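Local coordinates for protein putative trimethylamine methyltransferase (Rhizobium meliloti, PDB 4YYC) that probably acts as a methyltransferase of the trimethylamine methyltransferase family, at residues W87-A92 against F101-C106; D412-M416 against Y460-L464. One frame throughout, in Å; residues are numbered along the deposited sequence.

Contact 1 of 2, residues W87-A92 against F101-C106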
ATOM      1  N   TRP A  87      25.250 -33.994  -1.203  1.00 23.20           N
ATOM      2  CA  TRP A  87      25.411 -33.327   0.085  1.00 23.45           C
ATOM      3  C   TRP A  87      26.533 -33.969   0.900  1.00 24.64           C
ATOM      4  O   TRP A  87      27.332 -33.254   1.499  1.00 24.66           O
ATOM      5  CB  TRP A  87      24.077 -33.264   0.872  1.00 23.03           C
ATOM      6  CG  TRP A  87      23.222 -32.115   0.434  1.00 22.32           C
ATOM      7  CD1 TRP A  87      21.978 -32.159  -0.134  1.00 21.93           C
ATOM      8  CD2 TRP A  87      23.592 -30.726   0.475  1.00 22.15           C
ATOM      9  NE1 TRP A  87      21.538 -30.889  -0.396  1.00 21.25           N
ATOM     10  CE2 TRP A  87      22.523 -29.991  -0.068  1.00 21.84           C
ATOM     11  CE3 TRP A  87      24.741 -30.037   0.910  1.00 23.08           C
ATOM     12  CZ2 TRP A  87      22.563 -28.598  -0.156  1.00 21.73           C
ATOM     13  CZ3 TRP A  87      24.773 -28.661   0.808  1.00 23.25           C
ATOM     14  CH2 TRP A  87      23.686 -27.966   0.263  1.00 22.47           C
ATOM     15  N   LYS A  88      26.608 -35.301   0.899  1.00 24.88           N
ATOM     16  CA  LYS A  88      27.664 -35.968   1.646  1.00 26.10           C
ATOM     17  C   LYS A  88      29.011 -35.550   1.071  1.00 26.59           C
ATOM     18  O   LYS A  88      29.942 -35.260   1.811  1.00 27.34           O
ATOM     19  CB  LYS A  88      27.540 -37.479   1.628  1.00 26.95           C
ATOM     20  CG  LYS A  88      28.658 -38.129   2.436  1.00 28.86           C
ATOM     21  N   ALA A  89      29.105 -35.505  -0.251  1.00 26.50           N
ATOM     22  CA  ALA A  89      30.360 -35.133  -0.921  1.00 27.58           C
ATOM     23  C   ALA A  89      30.779 -33.705  -0.632  1.00 27.88           C
ATOM     24  O   ALA A  89      31.975 -33.428  -0.577  1.00 29.59           O
ATOM     25  CB  ALA A  89      30.239 -35.332  -2.419  1.00 27.57           C
ATOM     26  N   ALA A  90      29.803 -32.812  -0.483  1.00 26.96           N
ATOM     27  CA  ALA A  90      30.039 -31.419  -0.159  1.00 26.86           C
ATOM     28  C   ALA A  90      30.418 -31.212   1.309  1.00 27.53           C
ATOM     29  O   ALA A  90      30.788 -30.097   1.679  1.00 28.22           O
ATOM     30  CB  ALA A  90      28.844 -30.558  -0.512  1.00 25.98           C
ATOM     31  N   GLY A  91      30.260 -32.238   2.140  1.00 27.88           N
ATOM     32  CA  GLY A  91      30.671 -32.205   3.543  1.00 29.05           C
ATOM     33  C   GLY A  91      29.560 -32.081   4.577  1.00 28.81           C
ATOM     34  O   GLY A  91      29.835 -31.885   5.752  1.00 29.46           O
ATOM     35  N   ALA A  92      28.312 -32.257   4.167  1.00 28.03           N
ATOM     36  CA  ALA A  92      27.186 -32.287   5.099  1.00 27.83           C
ATOM     37  C   ALA A  92      27.042 -33.636   5.749  1.00 28.96           C
ATOM     38  O   ALA A  92      27.622 -34.618   5.263  1.00 29.04           O
ATOM     39  CB  ALA A  92      25.905 -31.900   4.383  1.00 26.84           C
ATOM     40  N   PHE A 101      23.792 -29.465   8.205  1.00 24.37           N
ATOM     41  CA  PHE A 101      24.768 -28.624   7.516  1.00 24.49           C
ATOM     42  C   PHE A 101      25.735 -27.978   8.509  1.00 25.93           C
ATOM     43  O   PHE A 101      25.302 -27.257   9.416  1.00 26.62           O
ATOM     44  CB  PHE A 101      24.049 -27.514   6.736  1.00 23.42           C
ATOM     45  CG  PHE A 101      23.060 -28.026   5.706  1.00 22.60           C
ATOM     46  CD1 PHE A 101      21.763 -28.358   6.072  1.00 22.00           C
ATOM     47  CD2 PHE A 101      23.420 -28.134   4.370  1.00 22.37           C
ATOM     48  CE1 PHE A 101      20.844 -28.795   5.135  1.00 21.56           C
ATOM     49  CE2 PHE A 101      22.502 -28.590   3.435  1.00 21.74           C
ATOM     50  CZ  PHE A 101      21.222 -28.943   3.825  1.00 21.44           C
ATOM     51  N   PRO A 102      27.048 -28.142   8.290  1.00 26.56           N
ATOM     52  CA  PRO A 102      28.002 -27.348   9.037  1.00 27.90           C
ATOM     53  C   PRO A 102      27.748 -25.879   8.839  1.00 27.46           C
ATOM     54  O   PRO A 102      27.276 -25.471   7.791  1.00 26.47           O
ATOM     55  CB  PRO A 102      29.337 -27.703   8.412  1.00 28.19           C
ATOM     56  CG  PRO A 102      29.153 -28.975   7.724  1.00 28.16           C
ATOM     57  CD  PRO A 102      27.711 -29.115   7.400  1.00 26.92           C
ATOM     58  N   LYS A 103      28.085 -25.096   9.834  1.00 28.88           N
ATOM     59  CA  LYS A 103      27.771 -23.683   9.778  1.00 29.75           C
ATOM     60  C   LYS A 103      28.560 -22.999   8.669  1.00 28.66           C
ATOM     61  O   LYS A 103      29.770 -23.192   8.552  1.00 29.78           O
ATOM     62  CB  LYS A 103      27.964 -23.022  11.151  1.00 32.33           C
ATOM     63  CG  LYS A 103      26.980 -23.597  12.172  1.00 34.58           C
ATOM     64  CD  LYS A 103      26.325 -22.594  13.094  1.00 36.27           C
ATOM     65  CE  LYS A 103      26.686 -22.735  14.544  1.00 39.94           C
ATOM     66  NZ  LYS A 103      26.103 -23.967  15.173  1.00 41.77           N
ATOM     67  N   GLY A 104      27.829 -22.263   7.830  1.00 27.44           N
ATOM     68  CA  GLY A 104      28.398 -21.510   6.742  1.00 26.69           C
ATOM     69  C   GLY A 104      28.457 -22.243   5.415  1.00 25.56           C
ATOM     70  O   GLY A 104      28.736 -21.624   4.406  1.00 25.40           O
ATOM     71  N   LEU A 105      28.250 -23.563   5.401  1.00 24.95           N
ATOM     72  CA  LEU A 105      28.471 -24.336   4.184  1.00 24.45           C
ATOM     73  C   LEU A 105      27.610 -23.847   3.043  1.00 23.22           C
ATOM     74  O   LEU A 105      28.092 -23.616   1.931  1.00 22.76           O
ATOM     75  CB  LEU A 105      28.224 -25.848   4.416  1.00 24.63           C
ATOM     76  CG  LEU A 105      28.375 -26.771   3.198  1.00 24.75           C
ATOM     77  CD1 LEU A 105      29.738 -26.615   2.566  1.00 25.49           C
ATOM     78  CD2 LEU A 105      28.065 -28.228   3.533  1.00 24.78           C
ATOM     79  N   CYS A 106      26.326 -23.717   3.303  1.00 22.51           N
ATOM     80  CA  CYS A 106      25.398 -23.278   2.243  1.00 21.75           C
ATOM     81  C   CYS A 106      25.747 -21.899   1.723  1.00 21.78           C
ATOM     82  O   CYS A 106      25.811 -21.672   0.533  1.00 21.35           O
ATOM     83  CB  CYS A 106      23.946 -23.311   2.726  1.00 21.33           C
ATOM     84  SG  CYS A 106      23.329 -24.985   3.054  1.00 21.84           S
TER
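Phe101 points the edge of its ring at a face of Trp87, an edge-to-face (T-shaped) pair with the planes at 88° and the centroid of the indole six-membered ring 4.7 Å from that of the phenyl. CE2 of Phe101 leads, coming closest to Trp87 CH2 at 3.4 Å, while CD2 trails behind over the same rim of the indole. Phe101 has CG anti to its own carbonyl carbon (chi1 -58°), which swings the ring from the backbone toward the indole. Cys106 SG comes to the same indole obliquely, 4.1 Å from Trp87 CH2, a sulfur-aromatic contact. Leu105 fills the space between helix end and turn. From its CB, directed at 87-92, CG stands anti to the backbone N (chi1 178°) and carries the two methyls to the end of helix 81-90. Both rest against Ala90 O, CD1 at 3.7 Å and CD2 at 3.8 Å; CD2 also lies beside Ala92 and at the indole edge, 4.3 Å from Trp87 CZ3. Near the surface, Pro102 CG packs 3.6 Å from Gly91 O. Gly91 ends the helix in a Schellman motif, its positive phi suiting glycine, and Ala92 N returns to Trp87 O. On the other side a type II turn, Pro102 to Leu105, puts Gly104 at the N-cap of helix 105-109. The contact thus closes the base of the hairpin of strands 93-95 and 98-100. Phe77 gives Trp87 a second edge-to-face partner, and Ala302 and Leu306 of helix 286-307 pack on the indole as well. Across the two segments the chemistry is apolar and aromatic, which implies that their grip depends on shape fit and dispersion, with the ring-edge hydrogens of Phe101 probably adding a weak electrostatic pull toward the indole face.

Contact 2 of 2, residues D412-M416 against Y460-L464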
ATOM      1  N   ASP A 412      -3.225  -2.657 -14.043  1.00 14.51           N
ATOM      2  CA  ASP A 412      -3.295  -1.204 -13.960  1.00 15.90           C
ATOM      3  C   ASP A 412      -2.466  -0.698 -12.768  1.00 15.23           C
ATOM      4  O   ASP A 412      -1.631   0.227 -12.904  1.00 16.23           O
ATOM      5  CB  ASP A 412      -4.768  -0.801 -13.899  1.00 16.72           C
ATOM      6  CG  ASP A 412      -4.984   0.660 -13.847  1.00 18.63           C
ATOM      7  OD1 ASP A 412      -4.169   1.432 -14.428  1.00 21.19           O
ATOM      8  OD2 ASP A 412      -6.003   1.068 -13.227  1.00 19.07           O
ATOM      9  N   GLN A 413      -2.613  -1.365 -11.629  1.00 14.38           N
ATOM     10  CA  GLN A 413      -1.795  -1.069 -10.473  1.00 14.47           C
ATOM     11  C   GLN A 413      -0.326  -1.263 -10.783  1.00 14.44           C
ATOM     12  O   GLN A 413       0.539  -0.490 -10.320  1.00 14.51           O
ATOM     13  CB  GLN A 413      -2.245  -1.864  -9.230  1.00 14.65           C
ATOM     14  CG  GLN A 413      -3.639  -1.501  -8.764  1.00 14.96           C
ATOM     15  CD  GLN A 413      -3.734  -0.043  -8.286  1.00 16.30           C
ATOM     16  OE1 GLN A 413      -2.938   0.391  -7.445  1.00 17.25           O
ATOM     17  NE2 GLN A 413      -4.668   0.703  -8.838  1.00 17.53           N
ATOM     18  N   LEU A 414      -0.003  -2.301 -11.546  1.00 13.64           N
ATOM     19  CA  LEU A 414       1.400  -2.520 -11.890  1.00 13.79           C
ATOM     20  C   LEU A 414       1.980  -1.331 -12.638  1.00 14.26           C
ATOM     21  O   LEU A 414       3.163  -1.013 -12.464  1.00 14.42           O
ATOM     22  CB  LEU A 414       1.603  -3.816 -12.681  1.00 13.58           C
ATOM     23  CG  LEU A 414       1.126  -5.108 -12.009  1.00 13.27           C
ATOM     24  CD1 LEU A 414       1.379  -6.242 -12.988  1.00 13.45           C
ATOM     25  CD2 LEU A 414       1.808  -5.360 -10.671  1.00 13.16           C
ATOM     26  N   GLY A 415       1.198  -0.724 -13.539  1.00 14.71           N
ATOM     27  CA  GLY A 415       1.676   0.489 -14.233  1.00 15.66           C
ATOM     28  C   GLY A 415       1.976   1.625 -13.251  1.00 16.09           C
ATOM     29  O   GLY A 415       2.953   2.373 -13.445  1.00 16.28           O
HETATM   30  N   MSE A 416       1.185   1.711 -12.183  1.00 16.23           N
HETATM   31  CA  MSE A 416       1.406   2.753 -11.161  0.80 16.67           C
HETATM   32  C   MSE A 416       2.692   2.445 -10.440  1.00 16.68           C
HETATM   33  O   MSE A 416       3.484   3.343 -10.179  1.00 16.03           O
HETATM   34  CB  MSE A 416       0.241   2.815 -10.196  0.80 17.45           C
HETATM   35  CG  MSE A 416      -0.903   3.433 -10.951  0.80 18.88           C
HETATM   36 SE   MSE A 416      -2.387   3.553  -9.638  0.80 22.05          SE
HETATM   37  CE  MSE A 416      -3.774   3.400 -11.075  0.80 21.72           C
ATOM     38  N   TYR A 460       1.114   8.968 -14.575  1.00 44.97           N
ATOM     39  CA  TYR A 460       0.460   7.727 -15.048  1.00 42.55           C
ATOM     40  C   TYR A 460      -1.070   7.892 -15.166  1.00 40.02           C
ATOM     41  O   TYR A 460      -1.666   8.557 -14.331  1.00 43.65           O
ATOM     42  CB  TYR A 460       0.803   6.546 -14.105  1.00 41.21           C
ATOM     43  CG  TYR A 460       0.106   5.241 -14.510  1.00 39.05           C
ATOM     44  CD1 TYR A 460       0.621   4.423 -15.503  1.00 38.09           C
ATOM     45  CD2 TYR A 460      -1.098   4.867 -13.919  1.00 37.64           C
ATOM     46  CE1 TYR A 460      -0.026   3.279 -15.894  1.00 37.06           C
ATOM     47  CE2 TYR A 460      -1.763   3.707 -14.302  1.00 34.89           C
ATOM     48  CZ  TYR A 460      -1.227   2.912 -15.272  1.00 34.05           C
ATOM     49  OH  TYR A 460      -1.868   1.796 -15.651  1.00 32.18           O
ATOM     50  N   ARG A 461      -1.694   7.265 -16.185  1.00 37.37           N
ATOM     51  CA  ARG A 461      -3.156   7.372 -16.452  1.00 34.23           C
ATOM     52  C   ARG A 461      -3.832   5.987 -16.428  1.00 30.54           C
ATOM     53  O   ARG A 461      -3.637   5.182 -17.306  1.00 30.56           O
ATOM     54  CB  ARG A 461      -3.413   8.058 -17.816  1.00 35.13           C
ATOM     55  N   SER A 462      -4.666   5.736 -15.424  1.00 28.02           N
ATOM     56  CA  SER A 462      -5.419   4.480 -15.387  1.00 25.92           C
ATOM     57  C   SER A 462      -6.497   4.416 -16.467  1.00 26.00           C
ATOM     58  O   SER A 462      -7.293   5.339 -16.566  1.00 27.29           O
ATOM     59  CB  SER A 462      -6.111   4.330 -14.043  1.00 24.98           C
ATOM     60  OG  SER A 462      -7.022   3.221 -14.035  1.00 21.95           O
ATOM     61  N   PRO A 463      -6.556   3.321 -17.238  1.00 25.94           N
ATOM     62  CA  PRO A 463      -7.677   3.223 -18.174  1.00 25.56           C
ATOM     63  C   PRO A 463      -8.976   2.706 -17.491  1.00 23.97           C
ATOM     64  O   PRO A 463      -9.984   2.516 -18.211  1.00 25.89           O
ATOM     65  CB  PRO A 463      -7.186   2.192 -19.184  1.00 25.92           C
ATOM     66  CG  PRO A 463      -6.264   1.330 -18.413  1.00 26.09           C
ATOM     67  CD  PRO A 463      -5.542   2.293 -17.513  1.00 26.52           C
ATOM     68  N   LEU A 464      -8.941   2.410 -16.172  1.00 20.18           N
ATOM     69  CA  LEU A 464     -10.040   1.777 -15.456  1.00 18.24           C
ATOM     70  C   LEU A 464     -10.653   2.608 -14.346  1.00 17.24           C
ATOM     71  O   LEU A 464     -11.822   2.375 -13.991  1.00 16.76           O
ATOM     72  CB  LEU A 464      -9.555   0.442 -14.848  1.00 17.97           C
ATOM     73  CG  LEU A 464      -9.336  -0.611 -15.906  1.00 18.72           C
ATOM     74  CD1 LEU A 464      -8.714  -1.839 -15.258  1.00 19.04           C
ATOM     75  CD2 LEU A 464     -10.576  -0.977 -16.686  1.00 18.63           C
TER
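Tyr460 lays its ring against the backbone of helix 404-420 at Gly415, whose CA lies 3.7 Å from Tyr460 CE1. A side chain on Gly415 would run into that ring, and Met416 N sits above its centre. With CG anti to the backbone N (chi1 178°), Tyr460 reaches along the helix to Asp412. There Tyr460 OH gives a hydrogen bond of 2.6 Å to Asp412 OD1, on the anti lone pair, with ring and carboxylate planes 34° apart. The other oxygen, Asp412 OD2, takes a 2.5 Å bond from Ser462 OG on its syn side, 26° out of the carboxylate plane. Ser462 OG in turn accepts from Leu464 N at 3.0 Å, an ST turn, and from Ala465 N, so the hydroxyl that grips the carboxylate is itself fixed. A phenylalanine in place of Tyr460 would probably keep the packing on Gly415 but leave Asp412 OD1 without its phenolic donor. The outer side is looser: exposed Pro463 offers only CD, 3.5 Å from Asp412 OD1. Selenomethionine Met416, modelled in two conformers, gives a less certain contact with the ring. Beyond the pair, helix 481-495 packs on Pro463 and Leu464, helix 368-383 lies behind Gln413 and Leu414, and Asn376 of the second subunit bonds Gln413.

How the contacts relate
Contact 1 and contact 2 lie on opposite sides of the chain's centre, with their nearest atoms about 31 Å apart, and share no helix or strand. Both are partly buried, but contact 1 is the more peripheral, its centre about 30 Å from the chain centre, against about 19 Å for that of contact 2. The first joins neighbours in sequence, the two ends of a hairpin, through rings, methyls and a thiol. The second ties a helix to a distant loop, where a buried carboxylate meets two hydroxyls. Their surroundings differ too: within the assembly, contact 1 is touched by no other protein chain, whereas contact 2 also meets the second subunit.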